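Local coordinates for uncharacterized protein MJ0236 (Methanocaldococcus jannaschii DSM 2661, PDB 2PHP) that probably makes thiamine phosphate through its C-terminal ThiN domain, the part crystallised here, and phosphorylates hydroxymethylpyrimidine and its phosphate through its N-terminal ThiD section, at residues B[44-50]-B[80-84]. Coordinates in Å, arbitrary orientation, origin at the centre of the assembly. Residue numbers count along the deposited sequence, not the author numbering.
Sequences PKDFKDV and AKIIL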
ATOM      1  N   PRO B  44      21.591  22.992   0.799  1.00 29.83           N
ATOM      2  CA  PRO B  44      21.896  21.576   0.553  1.00 30.61           C
ATOM      3  C   PRO B  44      23.234  21.358  -0.157  1.00 32.94           C
ATOM      4  O   PRO B  44      23.557  22.061  -1.115  1.00 33.21           O
ATOM      5  CB  PRO B  44      20.704  21.108  -0.280  1.00 28.12           C
ATOM      6  CG  PRO B  44      20.344  22.346  -1.063  1.00 28.14           C
ATOM      7  CD  PRO B  44      20.430  23.431   0.001  1.00 27.54           C
ATOM      8  N   LYS B  45      24.002  20.381   0.323  1.00 34.73           N
ATOM      9  CA  LYS B  45      25.305  20.057  -0.255  1.00 37.24           C
ATOM     10  C   LYS B  45      25.212  19.104  -1.444  1.00 35.94           C
ATOM     11  O   LYS B  45      26.033  19.161  -2.355  1.00 36.34           O
ATOM     12  CB  LYS B  45      26.219  19.461   0.822  1.00 41.37           C
ATOM     13  CG  LYS B  45      27.338  20.401   1.311  1.00 48.85           C
ATOM     14  CD  LYS B  45      26.821  21.749   1.843  1.00 53.35           C
ATOM     15  CE  LYS B  45      26.571  22.779   0.732  1.00 56.13           C
ATOM     16  NZ  LYS B  45      27.816  23.157  -0.007  1.00 58.27           N
ATOM     17  N   ASP B  46      24.214  18.226  -1.429  1.00 34.98           N
ATOM     18  CA  ASP B  46      23.997  17.267  -2.512  1.00 33.97           C
ATOM     19  C   ASP B  46      22.609  16.644  -2.353  1.00 32.92           C
ATOM     20  O   ASP B  46      21.910  16.933  -1.380  1.00 31.07           O
ATOM     21  CB  ASP B  46      25.075  16.172  -2.503  1.00 35.87           C
ATOM     22  CG  ASP B  46      25.174  15.457  -1.167  1.00 39.56           C
ATOM     23  OD1 ASP B  46      24.113  15.144  -0.576  1.00 38.43           O
ATOM     24  OD2 ASP B  46      26.313  15.203  -0.712  1.00 42.48           O
ATOM     25  N   PHE B  47      22.220  15.781  -3.292  1.00 31.10           N
ATOM     26  CA  PHE B  47      20.898  15.166  -3.252  1.00 31.27           C
ATOM     27  C   PHE B  47      20.592  14.435  -1.952  1.00 30.26           C
ATOM     28  O   PHE B  47      19.436  14.170  -1.641  1.00 29.78           O
ATOM     29  CB  PHE B  47      20.711  14.225  -4.450  1.00 32.24           C
ATOM     30  CG  PHE B  47      21.296  12.854  -4.258  1.00 35.99           C
ATOM     31  CD1 PHE B  47      20.523  11.823  -3.728  1.00 37.22           C
ATOM     32  CD2 PHE B  47      22.611  12.585  -4.623  1.00 37.36           C
ATOM     33  CE1 PHE B  47      21.051  10.545  -3.572  1.00 39.08           C
ATOM     34  CE2 PHE B  47      23.147  11.310  -4.469  1.00 38.89           C
ATOM     35  CZ  PHE B  47      22.369  10.291  -3.943  1.00 39.28           C
ATOM     36  N   LYS B  48      21.631  14.119  -1.187  1.00 31.38           N
ATOM     37  CA  LYS B  48      21.454  13.426   0.085  1.00 31.62           C
ATOM     38  C   LYS B  48      20.802  14.342   1.125  1.00 30.22           C
ATOM     39  O   LYS B  48      20.219  13.866   2.092  1.00 30.80           O
ATOM     40  CB  LYS B  48      22.796  12.935   0.624  1.00 35.29           C
ATOM     41  CG  LYS B  48      23.508  11.916  -0.243  1.00 40.43           C
ATOM     42  CD  LYS B  48      22.733  10.620  -0.320  1.00 43.86           C
ATOM     43  CE  LYS B  48      23.672   9.410  -0.351  1.00 47.40           C
ATOM     44  NZ  LYS B  48      24.720   9.486  -1.411  1.00 49.38           N
ATOM     45  N   ASP B  49      20.912  15.652   0.933  1.00 28.72           N
ATOM     46  CA  ASP B  49      20.299  16.595   1.853  1.00 28.94           C
ATOM     47  C   ASP B  49      18.877  16.895   1.397  1.00 28.05           C
ATOM     48  O   ASP B  49      18.234  17.795   1.920  1.00 29.25           O
ATOM     49  CB  ASP B  49      21.096  17.904   1.918  1.00 29.15           C
ATOM     50  CG  ASP B  49      22.446  17.746   2.607  1.00 31.37           C
ATOM     51  OD1 ASP B  49      22.663  16.726   3.295  1.00 30.15           O
ATOM     52  OD2 ASP B  49      23.289  18.661   2.469  1.00 33.65           O
ATOM     53  N   VAL B  50      18.389  16.132   0.419  1.00 26.85           N
ATOM     54  CA  VAL B  50      17.036  16.329  -0.109  1.00 25.80           C
ATOM     55  C   VAL B  50      16.155  15.109   0.139  1.00 25.07           C
ATOM     56  O   VAL B  50      16.555  13.987  -0.172  1.00 25.24           O
ATOM     57  CB  VAL B  50      17.065  16.591  -1.635  1.00 26.15           C
ATOM     58  CG1 VAL B  50      15.658  16.904  -2.139  1.00 24.55           C
ATOM     59  CG2 VAL B  50      18.023  17.733  -1.948  1.00 25.94           C
ATOM     60  N   ALA B  80      16.181  16.725  -6.895  1.00 29.74           N
ATOM     61  CA  ALA B  80      17.227  17.326  -6.079  1.00 30.41           C
ATOM     62  C   ALA B  80      18.069  18.273  -6.947  1.00 30.83           C
ATOM     63  O   ALA B  80      18.440  19.361  -6.505  1.00 30.20           O
ATOM     64  CB  ALA B  80      18.110  16.240  -5.477  1.00 31.06           C
ATOM     65  N   LYS B  81      18.367  17.857  -8.176  1.00 28.88           N
ATOM     66  CA  LYS B  81      19.155  18.685  -9.094  1.00 30.16           C
ATOM     67  C   LYS B  81      18.461  20.027  -9.311  1.00 29.20           C
ATOM     68  O   LYS B  81      19.115  21.059  -9.423  1.00 29.44           O
ATOM     69  CB  LYS B  81      19.329  17.987 -10.448  1.00 29.34           C
ATOM     70  CG  LYS B  81      20.219  16.740 -10.441  1.00 33.96           C
ATOM     71  CD  LYS B  81      20.339  16.176 -11.854  1.00 39.32           C
ATOM     72  CE  LYS B  81      20.929  14.771 -11.886  1.00 43.83           C
ATOM     73  NZ  LYS B  81      22.344  14.739 -11.426  1.00 47.95           N
ATOM     74  N   ILE B  82      17.133  20.011  -9.370  1.00 27.46           N
ATOM     75  CA  ILE B  82      16.388  21.246  -9.570  1.00 27.76           C
ATOM     76  C   ILE B  82      16.497  22.162  -8.347  1.00 29.25           C
ATOM     77  O   ILE B  82      16.812  23.344  -8.478  1.00 30.14           O
ATOM     78  CB  ILE B  82      14.896  20.970  -9.860  1.00 26.73           C
ATOM     79  CG1 ILE B  82      14.752  20.216 -11.184  1.00 25.91           C
ATOM     80  CG2 ILE B  82      14.133  22.289  -9.900  1.00 27.72           C
ATOM     81  CD1 ILE B  82      13.339  19.649 -11.436  1.00 27.19           C
ATOM     82  N   ILE B  83      16.245  21.614  -7.161  1.00 29.29           N
ATOM     83  CA  ILE B  83      16.321  22.398  -5.931  1.00 29.53           C
ATOM     84  C   ILE B  83      17.720  22.964  -5.668  1.00 30.74           C
ATOM     85  O   ILE B  83      17.866  24.149  -5.381  1.00 31.25           O
ATOM     86  CB  ILE B  83      15.862  21.567  -4.715  1.00 28.02           C
ATOM     87  CG1 ILE B  83      14.390  21.177  -4.902  1.00 27.21           C
ATOM     88  CG2 ILE B  83      16.053  22.374  -3.427  1.00 25.54           C
ATOM     89  CD1 ILE B  83      13.876  20.142  -3.930  1.00 27.92           C
ATOM     90  N   LEU B  84      18.747  22.127  -5.764  1.00 31.18           N
ATOM     91  CA  LEU B  84      20.104  22.606  -5.542  1.00 32.29           C
ATOM     92  C   LEU B  84      20.493  23.673  -6.554  1.00 33.51           C
ATOM     93  O   LEU B  84      21.242  24.594  -6.226  1.00 32.95           O
ATOM     94  CB  LEU B  84      21.104  21.450  -5.584  1.00 33.12           C
ATOM     95  CG  LEU B  84      21.279  20.737  -4.239  1.00 34.43           C
ATOM     96  CD1 LEU B  84      19.953  20.125  -3.801  1.00 36.40           C
ATOM     97  CD2 LEU B  84      22.356  19.670  -4.358  1.00 37.57           C
TER
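Apolar packing alone joins residues 44-50, the end of the loop between strands 37-40 and 50-53 together with the first residue of the latter, to one side of helix 77-87. L84 gives up the largest area to the contact. Its CD1 lies 3.5 Å from P44 CG and 3.6 Å from V50 CG2, while its CD2 meets backbone, 3.4 Å from D46 CA and 4.0 Å from F47 N, so the isobutyl end fits into the bend of the loop. One helical turn earlier, A80 gives the second point of contact: its CB is 3.4 Å from F47 CB and 3.8 Å from V50 CG2. The small methyl lets the loop come close, the CA atoms of F47 and A80 being 5.1 Å apart, whereas the F47 ring leads away from the helix. Deeper in, V50 CG1 touches I83 CD1 at 4.1 Å, and both residues also pack on A38 and S40 of strand 37-40.

Several polar groups of 44-50 bond within the segment. K45 N donates to D49 OD2 (2.8 Å), D49 N to D46 O (2.8 Å) and V50 N to F47 O (3.0 Å); K48 N to D46 OD1 (2.8 Å) is consistent with an Asx turn, though OD1 is less surely placed. Backbone bonds also tie D49 to L41 and V50 to G74. Helix and loop thus fit by shape and apolar burial, while internal hydrogen bonds help to shape the loop.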